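Local coordinates for uncharacterized protein (Legionella pneumophila subsp. pneumophila, PDB 5T2X) that is of unknown function and belongs to a family of uncharacterised proteins, folding as a single, mainly helical chain without strands, at residues Y194-S208 / W237-I250. Numbering follows the deposited sequence.
Sequences YQEALEALLIARKLS and WDKAISETIAKGKI
An antiparallel helix pair in an all-helical fold brings Leu-201, Ile-241 and Thr-244 together as interlocking knobs, with an aromatic residue at each end of the interface. The axes of 194-207 and 237-248 approach to 9.4 Å at 165°, and each knob enters a hole of four residues on the opposite helix. Leu-201 drops between Trp-237, Ala-240, Ile-241 and Thr-244, its CD2 3.6 Å from Ala-240 O. That carbonyl accepts both Thr-244 N and Thr-244 OG1, from opposite faces of its plane; with the hydroxyl held within its own helix, Thr-244 turns CG2 to Leu-198 CB, 3.9 Å away. At one end, Arg-205 lies along the Trp-237 indole: its CB stands over the six-membered ring in a CH-pi contact, 3.7 Å from the centroid. CG lies anti to the backbone N (chi1 -171°), and the extended chain carries the guanidinium over Trp-237 CB, nearly parallel to the indole plane. Arg-205 NH1 then reaches Asp-238 OD1 at 2.8 Å in a salt bridge whose hydrogen bond is bent (N-H...O 144°), from above the carboxylate plane. At the other end, the face of the Tyr-194 ring lies against the Lys-247/Gly-248 backbone, CG 3.4 Å from Gly-248 CA. A Schellman motif, with Lys-249 at positive phi, ends the helix, and Ile-250 CD1 packs 3.8 Å from Leu-198 CD2. Helix 169-185 touches Tyr-194 and Thr-244, while helix 252-272 touches Gln-195 and Leu-202. The pairing is therefore mainly apolar, its one salt bridge at the more exposed edge, where solvent would probably weaken the attraction.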
# COMPACT_ATOMS: atom_id res chain seq x y z
N TYR A 194 0.41 14.42 17.90
CA TYR A 194 0.64 13.29 18.80
C TYR A 194 -0.67 12.60 19.15
O TYR A 194 -0.71 11.37 19.31
CB TYR A 194 1.36 13.75 20.06
CG TYR A 194 2.85 13.95 19.89
CD1 TYR A 194 3.69 12.88 19.65
CD2 TYR A 194 3.41 15.22 20.00
CE1 TYR A 194 5.05 13.06 19.50
CE2 TYR A 194 4.78 15.41 19.85
CZ TYR A 194 5.59 14.32 19.61
OH TYR A 194 6.95 14.50 19.46
N GLN A 195 -1.76 13.36 19.28
CA GLN A 195 -3.05 12.75 19.57
C GLN A 195 -3.53 11.90 18.40
O GLN A 195 -4.12 10.83 18.60
CB GLN A 195 -4.08 13.83 19.91
CG GLN A 195 -3.75 14.63 21.16
CD GLN A 195 -4.64 15.83 21.35
OE1 GLN A 195 -4.26 16.81 21.98
NE2 GLN A 195 -5.85 15.76 20.79
N GLU A 196 -3.30 12.37 17.17
CA GLU A 196 -3.63 11.56 16.00
C GLU A 196 -2.70 10.36 15.87
O GLU A 196 -3.12 9.30 15.39
CB GLU A 196 -3.58 12.42 14.74
CG GLU A 196 -4.77 13.35 14.56
CD GLU A 196 -6.03 12.61 14.16
OE1 GLU A 196 -5.93 11.61 13.42
OE2 GLU A 196 -7.13 13.02 14.60
N ALA A 197 -1.44 10.51 16.29
CA ALA A 197 -0.51 9.38 16.26
C ALA A 197 -0.95 8.28 17.21
O ALA A 197 -0.86 7.09 16.89
CB ALA A 197 0.90 9.85 16.59
N LEU A 198 -1.42 8.66 18.40
CA LEU A 198 -1.85 7.67 19.39
C LEU A 198 -3.04 6.87 18.88
O LEU A 198 -3.08 5.64 19.01
CB LEU A 198 -2.19 8.37 20.71
CG LEU A 198 -2.76 7.48 21.82
CD1 LEU A 198 -1.77 6.40 22.21
CD2 LEU A 198 -3.16 8.32 23.03
N GLU A 199 -4.03 7.55 18.30
CA GLU A 199 -5.22 6.86 17.81
C GLU A 199 -4.86 5.84 16.74
O GLU A 199 -5.32 4.70 16.77
CB GLU A 199 -6.23 7.88 17.27
CG GLU A 199 -7.47 7.26 16.66
CD GLU A 199 -8.44 8.30 16.13
OE1 GLU A 199 -8.31 9.48 16.51
OE2 GLU A 199 -9.34 7.94 15.35
N ALA A 200 -4.02 6.24 15.78
CA ALA A 200 -3.60 5.31 14.73
C ALA A 200 -2.76 4.18 15.30
O ALA A 200 -2.83 3.05 14.82
CB ALA A 200 -2.83 6.06 13.64
N LEU A 201 -1.95 4.47 16.32
CA LEU A 201 -1.14 3.43 16.94
C LEU A 201 -2.03 2.42 17.67
O LEU A 201 -1.78 1.21 17.60
CB LEU A 201 -0.13 4.05 17.90
CG LEU A 201 0.77 3.08 18.68
CD1 LEU A 201 1.56 2.19 17.72
CD2 LEU A 201 1.72 3.86 19.58
N LEU A 202 -3.06 2.89 18.36
CA LEU A 202 -3.97 1.98 19.05
C LEU A 202 -4.76 1.14 18.05
O LEU A 202 -4.95 -0.07 18.27
CB LEU A 202 -4.92 2.77 19.95
CG LEU A 202 -4.28 3.53 21.12
CD1 LEU A 202 -5.32 4.32 21.89
CD2 LEU A 202 -3.54 2.57 22.04
N ILE A 203 -5.23 1.75 16.96
CA ILE A 203 -5.96 0.99 15.94
C ILE A 203 -5.06 -0.08 15.33
O ILE A 203 -5.51 -1.21 15.08
CB ILE A 203 -6.52 1.94 14.87
CG1 ILE A 203 -7.55 2.89 15.49
CG2 ILE A 203 -7.16 1.15 13.74
CD1 ILE A 203 -8.06 3.94 14.53
N ALA A 204 -3.79 0.25 15.10
CA ALA A 204 -2.87 -0.72 14.53
C ALA A 204 -2.71 -1.94 15.44
O ALA A 204 -2.59 -3.07 14.96
CB ALA A 204 -1.51 -0.07 14.28
N ARG A 205 -2.73 -1.72 16.76
CA ARG A 205 -2.63 -2.84 17.68
C ARG A 205 -3.92 -3.66 17.70
O ARG A 205 -3.89 -4.89 17.67
CB ARG A 205 -2.29 -2.34 19.08
CG ARG A 205 -1.95 -3.45 20.06
CD ARG A 205 -1.61 -2.88 21.43
NE ARG A 205 -1.06 -3.90 22.32
CZ ARG A 205 -0.70 -3.68 23.58
NH1 ARG A 205 -0.84 -2.47 24.11
NH2 ARG A 205 -0.20 -4.66 24.32
N LYS A 206 -5.07 -2.98 17.73
CA LYS A 206 -6.36 -3.66 17.77
C LYS A 206 -6.66 -4.43 16.49
O LYS A 206 -7.55 -5.29 16.49
CB LYS A 206 -7.48 -2.64 18.03
CG LYS A 206 -7.36 -1.96 19.38
CD LYS A 206 -8.41 -0.87 19.56
CE LYS A 206 -8.27 -0.23 20.93
NZ LYS A 206 -8.40 -1.24 22.02
N LEU A 207 -5.94 -4.15 15.40
CA LEU A 207 -6.09 -4.91 14.17
C LEU A 207 -5.04 -5.98 13.99
O LEU A 207 -5.18 -6.83 13.11
CB LEU A 207 -6.05 -3.96 12.96
CG LEU A 207 -7.14 -2.90 12.84
CD1 LEU A 207 -6.92 -2.05 11.59
CD2 LEU A 207 -8.52 -3.53 12.82
N SER A 208 -3.99 -5.98 14.82
CA SER A 208 -2.83 -6.84 14.61
C SER A 208 -3.14 -8.33 14.74
O SER A 208 -2.30 -9.15 14.36
CB SER A 208 -1.72 -6.46 15.60
OG SER A 208 -2.17 -6.59 16.94
N TRP A 237 4.67 -2.71 21.81
CA TRP A 237 3.39 -2.01 21.77
C TRP A 237 3.25 -1.04 22.93
O TRP A 237 3.05 0.16 22.73
CB TRP A 237 2.24 -3.03 21.77
CG TRP A 237 2.00 -3.70 20.45
CD1 TRP A 237 2.13 -5.03 20.17
CD2 TRP A 237 1.58 -3.08 19.23
NE1 TRP A 237 1.82 -5.27 18.85
CE2 TRP A 237 1.48 -4.09 18.25
CE3 TRP A 237 1.28 -1.76 18.87
CZ2 TRP A 237 1.08 -3.83 16.94
CZ3 TRP A 237 0.89 -1.50 17.57
CH2 TRP A 237 0.80 -2.53 16.62
N ASP A 238 3.36 -1.55 24.16
CA ASP A 238 3.20 -0.68 25.33
C ASP A 238 4.29 0.38 25.41
O ASP A 238 4.03 1.49 25.87
CB ASP A 238 3.18 -1.53 26.61
CG ASP A 238 1.98 -2.44 26.69
OD1 ASP A 238 0.89 -2.03 26.23
OD2 ASP A 238 2.12 -3.56 27.21
N LYS A 239 5.50 0.05 24.96
CA LYS A 239 6.57 1.04 24.94
C LYS A 239 6.25 2.18 23.98
O LYS A 239 6.47 3.35 24.30
CB LYS A 239 7.89 0.37 24.57
CG LYS A 239 8.43 -0.59 25.61
CD LYS A 239 9.24 0.13 26.67
CE LYS A 239 10.03 -0.85 27.52
NZ LYS A 239 11.11 -0.17 28.30
N ALA A 240 5.74 1.85 22.79
CA ALA A 240 5.43 2.88 21.81
C ALA A 240 4.22 3.70 22.24
O ALA A 240 4.18 4.92 22.03
CB ALA A 240 5.19 2.25 20.44
N ILE A 241 3.22 3.05 22.84
CA ILE A 241 2.05 3.77 23.32
C ILE A 241 2.44 4.72 24.45
O ILE A 241 1.99 5.87 24.49
CB ILE A 241 0.96 2.78 23.76
CG1 ILE A 241 0.46 1.97 22.57
CG2 ILE A 241 -0.20 3.51 24.43
CD1 ILE A 241 -0.45 0.82 22.94
N SER A 242 3.29 4.26 25.37
CA SER A 242 3.66 5.09 26.51
C SER A 242 4.48 6.29 26.08
O SER A 242 4.29 7.40 26.60
CB SER A 242 4.42 4.25 27.53
OG SER A 242 3.60 3.22 28.07
N GLU A 243 5.40 6.11 25.13
CA GLU A 243 6.23 7.23 24.70
C GLU A 243 5.43 8.26 23.91
O GLU A 243 5.75 9.45 23.96
CB GLU A 243 7.41 6.72 23.87
CG GLU A 243 8.45 5.96 24.69
CD GLU A 243 9.73 5.72 23.92
OE1 GLU A 243 10.58 4.95 24.41
OE2 GLU A 243 9.89 6.31 22.83
N THR A 244 4.41 7.82 23.17
CA THR A 244 3.56 8.77 22.46
C THR A 244 2.77 9.63 23.44
O THR A 244 2.60 10.84 23.22
CB THR A 244 2.61 8.02 21.52
OG1 THR A 244 3.38 7.33 20.53
CG2 THR A 244 1.67 9.00 20.82
N ILE A 245 2.28 9.03 24.53
CA ILE A 245 1.53 9.79 25.53
C ILE A 245 2.46 10.75 26.27
O ILE A 245 2.06 11.88 26.60
CB ILE A 245 0.81 8.83 26.49
CG1 ILE A 245 -0.19 7.97 25.72
CG2 ILE A 245 0.12 9.59 27.60
CD1 ILE A 245 -0.90 6.94 26.57
N ALA A 246 3.70 10.34 26.52
CA ALA A 246 4.63 11.19 27.25
C ALA A 246 5.14 12.33 26.38
O ALA A 246 5.11 13.50 26.79
CB ALA A 246 5.79 10.35 27.78
N LYS A 247 5.62 12.01 25.17
CA LYS A 247 6.11 13.05 24.27
C LYS A 247 5.02 14.04 23.91
O LYS A 247 5.26 15.25 23.83
CB LYS A 247 6.70 12.43 23.01
CG LYS A 247 8.04 11.75 23.19
CD LYS A 247 8.53 11.10 21.91
CE LYS A 247 9.85 10.38 22.11
NZ LYS A 247 10.31 9.69 20.87
N GLY A 248 3.80 13.55 23.69
CA GLY A 248 2.71 14.41 23.28
C GLY A 248 2.06 15.22 24.38
O GLY A 248 1.24 16.08 24.08
N LYS A 249 2.42 14.95 25.64
CA LYS A 249 1.82 15.64 26.79
C LYS A 249 0.30 15.54 26.76
O LYS A 249 -0.42 16.46 27.15
CB LYS A 249 2.27 17.11 26.84
CG LYS A 249 3.77 17.31 26.92
CD LYS A 249 4.12 18.78 27.04
CE LYS A 249 5.62 19.00 27.13
NZ LYS A 249 6.32 18.60 25.89
N ILE A 250 -0.19 14.40 26.27
CA ILE A 250 -1.63 14.17 26.13
C ILE A 250 -2.26 14.12 27.52
O ILE A 250 -1.89 13.25 28.33
CB ILE A 250 -1.91 12.89 25.34
CG1 ILE A 250 -1.14 12.90 24.01
CG2 ILE A 250 -3.40 12.73 25.09
CD1 ILE A 250 -1.33 11.65 23.18